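Cellulase (Clostridium cellulovorans, PDB 6UI3) probably hydrolyses internal beta-1,4-glucosidic bonds of cellulose and related plant polysaccharides through its family 5 glycoside hydrolase domain, the part present here. Local coordinates at residues Phe147-Gln152 / Arg190-Pro195. Sequence-based numbering, arbitrary orientation.
Unlike the reference sequence in segment 147-152: Q152 (reference Glu).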
# COMPACT_ATOMS: atom_id res chain seq x y z
N PHE A 147 -0.04 6.98 7.02
CA PHE A 147 -0.49 7.62 5.79
C PHE A 147 0.46 7.29 4.64
O PHE A 147 1.68 7.20 4.84
CB PHE A 147 -0.51 9.14 5.97
CG PHE A 147 -1.50 9.66 7.00
CD1 PHE A 147 -2.63 8.93 7.36
CD2 PHE A 147 -1.30 10.90 7.58
CE1 PHE A 147 -3.55 9.46 8.29
CE2 PHE A 147 -2.21 11.42 8.50
CZ PHE A 147 -3.32 10.70 8.85
N ASP A 148 -0.09 7.13 3.43
CA ASP A 148 0.63 6.78 2.20
C ASP A 148 0.23 7.83 1.18
O ASP A 148 -0.94 7.93 0.82
CB ASP A 148 0.22 5.34 1.84
CG ASP A 148 0.63 4.86 0.45
OD1 ASP A 148 1.30 5.58 -0.32
OD2 ASP A 148 0.24 3.68 0.14
N THR A 149 1.17 8.69 0.75
CA THR A 149 0.80 10.00 0.20
C THR A 149 0.06 9.92 -1.15
O THR A 149 -0.72 10.82 -1.48
CB THR A 149 2.03 10.90 0.02
OG1 THR A 149 2.91 10.27 -0.93
CG2 THR A 149 2.73 11.20 1.33
N ILE A 150 0.35 8.90 -1.95
CA ILE A 150 -0.28 8.68 -3.26
C ILE A 150 0.06 7.25 -3.66
O ILE A 150 1.18 6.80 -3.41
CB ILE A 150 0.15 9.74 -4.29
CG1 ILE A 150 -0.57 9.55 -5.63
CG2 ILE A 150 1.67 9.75 -4.47
CD1 ILE A 150 -2.09 9.72 -5.59
N ASN A 151 -0.87 6.53 -4.27
CA ASN A 151 -0.69 5.09 -4.54
C ASN A 151 0.39 4.82 -5.60
O ASN A 151 1.48 4.34 -5.28
CB ASN A 151 -2.05 4.51 -4.94
CG ASN A 151 -1.95 3.12 -5.45
OD1 ASN A 151 -1.35 2.26 -4.78
ND2 ASN A 151 -2.49 2.86 -6.62
N GLN A 152 0.08 5.09 -6.87
CA GLN A 152 0.96 4.76 -8.01
C GLN A 152 1.07 5.98 -8.91
O GLN A 152 0.54 6.02 -10.03
CB GLN A 152 0.48 3.51 -8.74
CG GLN A 152 0.81 2.26 -7.90
CD GLN A 152 0.33 0.94 -8.43
OE1 GLN A 152 0.75 -0.11 -7.94
NE2 GLN A 152 -0.53 0.96 -9.41
N ARG A 190 3.70 10.64 13.25
CA ARG A 190 3.15 9.49 12.54
C ARG A 190 4.05 9.06 11.39
O ARG A 190 4.61 9.91 10.69
CB ARG A 190 1.80 9.94 11.95
CG ARG A 190 1.01 8.85 11.28
CD ARG A 190 -0.39 9.28 10.84
NE ARG A 190 -1.16 10.02 11.85
CZ ARG A 190 -1.61 9.51 12.99
NH1 ARG A 190 -1.41 8.24 13.31
NH2 ARG A 190 -2.25 10.30 13.85
N LEU A 191 4.17 7.76 11.15
CA LEU A 191 4.88 7.30 9.96
C LEU A 191 4.12 7.72 8.70
O LEU A 191 2.89 7.54 8.60
CB LEU A 191 5.07 5.79 9.97
CG LEU A 191 5.88 5.24 8.80
CD1 LEU A 191 7.34 5.63 8.89
CD2 LEU A 191 5.77 3.72 8.68
N ILE A 192 4.85 8.27 7.73
CA ILE A 192 4.31 8.59 6.41
C ILE A 192 5.10 7.80 5.36
O ILE A 192 6.34 7.79 5.38
CB ILE A 192 4.37 10.10 6.11
CG1 ILE A 192 3.59 10.89 7.17
CG2 ILE A 192 3.80 10.38 4.71
CD1 ILE A 192 3.86 12.38 7.16
N MET A 193 4.38 7.15 4.46
CA MET A 193 4.95 6.40 3.35
C MET A 193 4.95 7.27 2.10
O MET A 193 3.94 7.93 1.79
CB MET A 193 4.11 5.15 3.06
CG MET A 193 4.10 4.15 4.20
SD MET A 193 2.85 2.85 4.06
CE MET A 193 3.30 2.10 2.50
N VAL A 194 6.08 7.26 1.37
CA VAL A 194 6.24 8.05 0.16
C VAL A 194 6.68 7.12 -0.97
O VAL A 194 7.68 6.40 -0.82
CB VAL A 194 7.24 9.21 0.33
CG1 VAL A 194 6.61 10.31 1.19
CG2 VAL A 194 8.56 8.75 0.95
N PRO A 195 5.97 7.06 -2.09
CA PRO A 195 6.34 6.15 -3.18
C PRO A 195 7.35 6.75 -4.14
O PRO A 195 7.46 7.97 -4.29
CB PRO A 195 5.00 5.97 -3.91
CG PRO A 195 4.35 7.29 -3.78
CD PRO A 195 4.68 7.74 -2.36
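With F147 CG anti to its own carbonyl carbon (chi1 -65°) and the R190 chain extended through chi2 before bending at chi3 (-47°), the arginine methylene CD lies over the centre of the phenyl face. This CH-pi contact measures 3.7 Å from R190 CD to the ring centroid; a flat ring suits the aliphatic stem of an arginine, whose guanidinium is tilted 48° to the ring and bonds elsewhere, NE to N187 and NH1 to the carbonyls of S142 and L145. Alongside runs the parallel pairing of strands 145-148 and 192-195, neighbours in the eight-stranded TIM barrel joined through helix 163-182. M193 N donates almost straight to F147 O at 2.7 Å, T149 N reaches M193 O at 3.1 Å, and F147 N to L191 O is weak. F147 and I192 point outward to I180 of that helix, whereas D148 and M193 face the barrel interior, where the D148 carboxylate has its salt bridge with R64. Beyond the strand end, T149 CG2 packs 3.6 Å from I192 CG2, while its hydroxyl bonds to N173. P195, having no N-H, cannot extend this ladder; its CG instead packs 3.7 Å from I150 CG2. Backbone bonds thus fix the register, F147, I192 and the R190 stem pack on the outer face, and D148 OD2, T149 OG1, R190 NE and R190 NH1 find polar partners outside the two segments.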